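Local coordinates for carbon dioxide concentrating mechanism protein (Thermosynechococcus elongatus, PDB 4N8F), which probably forms the pentameric vertices of the carboxysome shell, the polyhedral compartment in which RuBisCO is sequestered, at the interface of chains A and B. Numbering follows the deposited sequence. Chains: chain A/B, Carbon dioxide concentrating mechanism protein.

Contact 1: the interface of chains A and B. Residues chain A 47, 56, 79-83; chain B 10-16, 19, 24.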
# COMPACT_ATOMS: atom_id res chain seq x y z
N VAL A 47 22.10 -3.75 -8.38
CA VAL A 47 23.26 -3.95 -7.50
C VAL A 47 23.98 -5.28 -7.72
O VAL A 47 25.11 -5.44 -7.23
CB VAL A 47 22.92 -3.77 -6.01
CG1 VAL A 47 22.34 -2.37 -5.77
CG2 VAL A 47 21.97 -4.79 -5.47
N LEU A 56 17.44 -6.47 0.88
CA LEU A 56 16.39 -5.57 1.28
C LEU A 56 15.65 -5.19 0.04
O LEU A 56 16.23 -4.82 -0.95
CB LEU A 56 16.94 -4.31 1.93
CG LEU A 56 17.61 -4.53 3.28
CD1 LEU A 56 18.11 -3.18 3.77
CD2 LEU A 56 16.65 -5.17 4.28
N VAL A 79 17.31 -3.06 -3.10
CA VAL A 79 18.08 -1.87 -2.81
C VAL A 79 19.37 -2.13 -2.04
O VAL A 79 20.19 -1.25 -1.95
CB VAL A 79 17.27 -0.75 -2.14
CG1 VAL A 79 16.02 -0.42 -3.02
CG2 VAL A 79 16.91 -1.09 -0.68
N ALA A 80 19.53 -3.33 -1.51
CA ALA A 80 20.75 -3.65 -0.77
C ALA A 80 20.88 -5.16 -0.69
O ALA A 80 19.91 -5.87 -0.52
CB ALA A 80 20.69 -3.08 0.62
N ILE A 81 22.11 -5.62 -0.82
CA ILE A 81 22.44 -7.00 -0.49
C ILE A 81 22.88 -6.99 0.95
O ILE A 81 23.68 -6.14 1.40
CB ILE A 81 23.53 -7.56 -1.42
CG1 ILE A 81 22.98 -7.62 -2.86
CG2 ILE A 81 23.95 -8.96 -0.97
CD1 ILE A 81 24.04 -7.89 -3.92
N ILE A 82 22.30 -7.91 1.70
CA ILE A 82 22.50 -7.98 3.13
C ILE A 82 23.79 -8.71 3.52
O ILE A 82 24.05 -9.82 3.06
CB ILE A 82 21.29 -8.63 3.82
CG1 ILE A 82 20.12 -7.65 3.79
CG2 ILE A 82 21.59 -8.91 5.26
CD1 ILE A 82 18.82 -8.27 4.22
N ASP A 83 24.59 -8.06 4.37
CA ASP A 83 25.79 -8.65 4.96
C ASP A 83 25.37 -9.31 6.25
O ASP A 83 25.55 -10.52 6.42
CB ASP A 83 26.85 -7.58 5.32
CG ASP A 83 27.49 -6.91 4.10
OD1 ASP A 83 27.48 -7.47 2.98
OD2 ASP A 83 28.08 -5.83 4.30
N VAL B 10 20.41 -4.15 10.42
CA VAL B 10 20.87 -4.74 9.17
C VAL B 10 21.98 -3.87 8.63
O VAL B 10 21.92 -2.63 8.72
CB VAL B 10 19.74 -4.78 8.12
CG1 VAL B 10 20.22 -5.39 6.82
CG2 VAL B 10 18.56 -5.56 8.67
N THR B 11 22.98 -4.51 8.07
CA THR B 11 24.08 -3.81 7.45
C THR B 11 24.30 -4.39 6.06
O THR B 11 23.94 -5.53 5.76
CB THR B 11 25.39 -3.90 8.31
OG1 THR B 11 25.92 -5.23 8.27
CG2 THR B 11 25.11 -3.48 9.80
N SER B 12 24.89 -3.57 5.21
CA SER B 12 25.07 -3.92 3.82
C SER B 12 26.17 -3.08 3.23
O SER B 12 26.17 -1.85 3.38
CB SER B 12 23.79 -3.63 3.06
OG SER B 12 23.99 -3.70 1.66
N THR B 13 27.07 -3.70 2.51
CA THR B 13 28.11 -2.98 1.80
C THR B 13 27.80 -2.83 0.29
O THR B 13 28.20 -1.84 -0.25
CB THR B 13 29.50 -3.62 1.98
OG1 THR B 13 29.44 -4.97 1.57
CG2 THR B 13 29.95 -3.59 3.45
N GLN B 14 27.08 -3.77 -0.34
CA GLN B 14 26.65 -3.66 -1.75
C GLN B 14 25.22 -3.22 -1.79
O GLN B 14 24.31 -3.96 -1.43
CB GLN B 14 26.76 -4.98 -2.50
CG GLN B 14 28.09 -5.69 -2.29
CD GLN B 14 28.03 -7.14 -2.74
OE1 GLN B 14 27.94 -7.42 -3.95
NE2 GLN B 14 28.08 -8.08 -1.77
N LYS B 15 25.02 -1.96 -2.15
CA LYS B 15 23.70 -1.36 -2.08
C LYS B 15 23.58 -0.15 -3.01
O LYS B 15 24.55 0.35 -3.55
CB LYS B 15 23.40 -0.94 -0.65
CG LYS B 15 24.40 0.04 -0.08
CD LYS B 15 24.26 0.16 1.43
CE LYS B 15 25.45 0.92 2.02
NZ LYS B 15 25.49 0.88 3.51
N GLU B 16 22.37 0.37 -3.14
CA GLU B 16 22.19 1.56 -3.95
C GLU B 16 23.05 2.72 -3.37
O GLU B 16 23.12 2.92 -2.16
CB GLU B 16 20.71 1.96 -4.04
CG GLU B 16 19.91 1.03 -4.93
CD GLU B 16 20.03 1.33 -6.40
OE1 GLU B 16 20.24 2.50 -6.77
OE2 GLU B 16 19.91 0.38 -7.20
N LEU B 19 22.13 5.10 -0.70
CA LEU B 19 21.86 4.65 0.64
C LEU B 19 23.05 4.75 1.61
O LEU B 19 22.96 4.33 2.77
CB LEU B 19 21.34 3.22 0.62
CG LEU B 19 19.97 3.07 -0.01
CD1 LEU B 19 19.54 1.59 -0.01
CD2 LEU B 19 18.93 3.86 0.77
N PHE B 24 19.88 1.00 9.20
CA PHE B 24 18.70 0.13 9.12
C PHE B 24 18.38 -0.59 10.44
O PHE B 24 19.23 -1.34 11.00
CB PHE B 24 18.94 -0.93 8.07
CG PHE B 24 19.26 -0.38 6.70
CD1 PHE B 24 18.34 0.41 6.01
CD2 PHE B 24 20.45 -0.70 6.07
CE1 PHE B 24 18.61 0.90 4.74
CE2 PHE B 24 20.73 -0.23 4.80
CZ PHE B 24 19.81 0.57 4.12
O HOH W 1 26.77 -7.27 -6.12
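Neighbouring subunits of the CcmL/EutN-family pentamer join here by an antiparallel beta pairing, in which strand 76-81 of chain A and its continuation run against B:Thr11 to B:Glu16. A:Asp83, with the most surface buried here, binds through backbone and side chain. Its N-H meets the carbonyl O of B:Thr11 in the carbonyl plane at 2.9 Å. With CG anti to its own carbonyl carbon (chi1 -69°), the carboxylate crosses B:Thr13 at about a right angle, and OD2 takes the hydroxyl OG1 on its syn lone pair at 3.2 Å. An alanine here would probably loosen the B:Thr13 loop, since this carboxylate link would be lost while the backbone bond could remain. B:Gln14 lies one step along: its carbonyl O receives the N-H of A:Ile81 almost along the C=O axis, at 2.8 Å. The extended side chain carries OE1 past CD1 of A:Ile81 to a water that also binds the carbonyl O of A:Val47. A:Ile81 turns its own carbonyl to B:Ser12, whose OG, anti to the backbone N (chi1 169°), hydrogen-bonds to that O from above the carbonyl plane. At the far end, B:Glu16 N donates to A:Val79 O at 3.0 Å. Alongside the pairing, A:Leu56 sets methyl CD1 over the centre of one face of the B:Phe24 ring, 3.9 Å from the centroid, while A:Val79 CG2 packs against B:Leu19 CD1.

Contact 2: the interface of chains A and B. Residues chain A 1, 57-59, 62, 65-66, 79; chain B 24, 42-44, 72-76.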
# COMPACT_ATOMS: atom_id res chain seq x y z
N MET A 1 11.02 -1.57 4.44
CA MET A 1 11.64 -2.62 3.54
C MET A 1 11.44 -4.02 4.15
O MET A 1 11.20 -4.16 5.36
CB MET A 1 13.14 -2.39 3.37
CG MET A 1 13.52 -1.12 2.58
SD MET A 1 13.36 0.41 3.56
CE MET A 1 14.87 0.38 4.51
N VAL A 57 14.34 -5.34 0.09
CA VAL A 57 13.52 -5.00 -1.00
C VAL A 57 12.72 -3.77 -0.57
O VAL A 57 12.13 -3.78 0.52
CB VAL A 57 12.46 -6.05 -1.26
CG1 VAL A 57 11.70 -5.75 -2.55
CG2 VAL A 57 13.09 -7.38 -1.38
N SER A 58 12.62 -2.78 -1.46
CA SER A 58 11.73 -1.64 -1.26
C SER A 58 10.60 -1.68 -2.26
O SER A 58 10.83 -2.04 -3.40
CB SER A 58 12.50 -0.32 -1.45
OG SER A 58 13.38 -0.12 -0.34
N ARG A 59 9.39 -1.29 -1.83
CA ARG A 59 8.20 -1.37 -2.68
C ARG A 59 7.59 -0.02 -2.81
O ARG A 59 7.90 0.90 -2.02
CB ARG A 59 7.17 -2.37 -2.14
CG ARG A 59 7.67 -3.85 -2.31
CD ARG A 59 6.72 -4.82 -1.64
NE ARG A 59 6.76 -4.61 -0.20
CZ ARG A 59 5.81 -4.98 0.66
NH1 ARG A 59 4.71 -5.61 0.24
NH2 ARG A 59 5.96 -4.72 1.96
N ALA A 62 9.30 4.11 -3.96
CA ALA A 62 10.73 3.93 -3.66
C ALA A 62 11.55 3.25 -4.75
O ALA A 62 12.72 3.54 -4.96
CB ALA A 62 10.87 3.14 -2.34
N HIS A 65 13.42 5.14 -7.31
CA HIS A 65 14.54 5.92 -6.86
C HIS A 65 15.86 5.10 -6.84
O HIS A 65 16.87 5.53 -6.33
CB HIS A 65 14.17 6.59 -5.49
CG HIS A 65 13.24 7.75 -5.67
ND1 HIS A 65 11.87 7.62 -5.69
CD2 HIS A 65 13.50 9.01 -6.01
CE1 HIS A 65 11.31 8.79 -5.96
NE2 HIS A 65 12.28 9.65 -6.16
N ILE A 66 15.85 3.90 -7.41
CA ILE A 66 17.10 3.22 -7.72
C ILE A 66 17.73 3.97 -8.87
O ILE A 66 17.06 4.73 -9.56
CB ILE A 66 16.90 1.74 -8.10
CG1 ILE A 66 16.05 1.58 -9.35
CG2 ILE A 66 16.22 1.02 -6.97
CD1 ILE A 66 15.91 0.15 -9.83
N VAL A 79 17.31 -3.06 -3.10
CA VAL A 79 18.08 -1.87 -2.81
C VAL A 79 19.37 -2.13 -2.04
O VAL A 79 20.19 -1.25 -1.95
CB VAL A 79 17.27 -0.75 -2.14
CG1 VAL A 79 16.02 -0.42 -3.02
CG2 VAL A 79 16.91 -1.09 -0.68
N PHE B 24 19.88 1.00 9.20
CA PHE B 24 18.70 0.13 9.12
C PHE B 24 18.38 -0.59 10.44
O PHE B 24 19.23 -1.34 11.00
CB PHE B 24 18.94 -0.93 8.07
CG PHE B 24 19.26 -0.38 6.70
CD1 PHE B 24 18.34 0.41 6.01
CD2 PHE B 24 20.45 -0.70 6.07
CE1 PHE B 24 18.61 0.90 4.74
CE2 PHE B 24 20.73 -0.23 4.80
CZ PHE B 24 19.81 0.57 4.12
N VAL B 42 12.12 -3.73 8.13
CA VAL B 42 13.38 -3.04 8.15
C VAL B 42 13.15 -1.57 7.72
O VAL B 42 12.59 -1.26 6.63
CB VAL B 42 14.40 -3.76 7.26
CG1 VAL B 42 15.74 -3.01 7.25
CG2 VAL B 42 14.60 -5.20 7.74
N ALA B 43 13.62 -0.67 8.58
CA ALA B 43 13.35 0.75 8.42
C ALA B 43 14.61 1.58 8.55
O ALA B 43 15.56 1.24 9.31
CB ALA B 43 12.32 1.20 9.44
N ALA B 44 14.63 2.67 7.79
CA ALA B 44 15.64 3.68 7.99
C ALA B 44 15.41 4.31 9.34
O ALA B 44 14.28 4.51 9.75
CB ALA B 44 15.59 4.75 6.91
N LYS B 72 16.05 8.86 -1.72
CA LYS B 72 16.59 7.57 -1.26
C LYS B 72 15.49 6.49 -1.49
O LYS B 72 14.32 6.72 -1.16
CB LYS B 72 16.97 7.62 0.22
CG LYS B 72 18.09 8.62 0.60
CD LYS B 72 18.60 8.29 2.00
CE LYS B 72 19.64 9.24 2.63
NZ LYS B 72 20.09 10.27 1.73
N PRO B 73 15.85 5.32 -2.08
CA PRO B 73 14.87 4.25 -2.35
C PRO B 73 14.51 3.47 -1.10
O PRO B 73 14.76 2.28 -0.99
CB PRO B 73 15.57 3.36 -3.37
CG PRO B 73 17.04 3.49 -3.03
CD PRO B 73 17.18 4.97 -2.63
N ILE B 74 13.90 4.15 -0.14
CA ILE B 74 13.41 3.57 1.06
C ILE B 74 11.92 3.68 1.18
O ILE B 74 11.35 4.73 0.79
CB ILE B 74 14.10 4.20 2.29
CG1 ILE B 74 13.90 5.73 2.40
CG2 ILE B 74 15.57 3.85 2.26
CD1 ILE B 74 14.59 6.32 3.60
N ASP B 75 11.30 2.64 1.75
CA ASP B 75 9.83 2.61 1.95
C ASP B 75 9.37 2.46 3.40
O ASP B 75 8.18 2.24 3.64
CB ASP B 75 9.20 1.51 1.07
CG ASP B 75 9.66 0.12 1.44
OD1 ASP B 75 10.40 -0.00 2.44
OD2 ASP B 75 9.19 -0.83 0.79
N ALA B 76 10.28 2.68 4.36
CA ALA B 76 9.98 2.54 5.77
C ALA B 76 10.99 3.30 6.62
O ALA B 76 12.17 3.29 6.32
CB ALA B 76 9.96 1.10 6.19
O HOH W 2 9.10 -3.51 1.07
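The amino-terminal residue A:Met1 pairs by its backbone with B:Val42 in strand 39-45, its N giving a bond to the carbonyl O of B:Val42 at 2.7 Å and its carbonyl O taking the N-H of the same residue at 2.9 Å. A:Met1 buries more surface than any other residue of this patch, and the side chain of B:Asp75 grips its amino end. CG of B:Asp75 stands in the crowded position between its own N and carbonyl carbon (chi1 64°), which presents the carboxylate to two backbone nitrogens of chain A. OD1 receives the terminal N of A:Met1 on its syn lone pair at 2.6 Å; if that amine is charged, the carboxylate would also stabilise it electrostatically. OD2 is met by A:Arg59 N at 2.7 Å from above the carboxylate plane. A water bonded to OD2 and to the carbonyl O of A:Val57 also meets the N-H of A:Arg59 NE, at the guanidinium edge, so the arginine side chain reaches the aspartate indirectly. A:Met1, bent at chi2 and chi3 (77° and 80°), curls beside B:Asp75 and lays SD near B:Ile74 CA. Its methyl CE ends 3.8 Å from CD1 of the B:Phe24 ring, the two side chains crossing at about a right angle. B:Pro73 packs farther along the patch. Its carbonyl O accepts the hydroxyl OG of A:Ser58 at 2.8 Å, from above the carbonyl plane. On the ring, CB packs against A:Val79 CG1 at 3.8 Å and also touches the carbonyl O of A:Ala62, while CA faces A:His65 CB. The loop of B:Pro73 to B:Asp75 is seated against strand 54-59 and 3-10 helix 60-65 of the neighbour, and with B:Val42 it fixes the chain start of one subunit to the next within the homopentamer.

The C-alpha centres of contact 1 and contact 2 lie about 10 Å apart, making them adjoining parts of one subunit boundary. A:Val79 and B:Phe24 belong to both: the valine turns mainly CG2 to one patch and mainly CG1 to the other, and the phenylalanine ring serves each with different atoms. Strand 54-59 of chain A also contributes to both. Contact 1 continues a beta pairing across the boundary, whereas contact 2 anchors a chain terminus and a loop. Because the interface is not an exact two-fold, each subunit can offer a different face to each of its two neighbours, and repetition of this pairing is consistent with closing the five-membered ring.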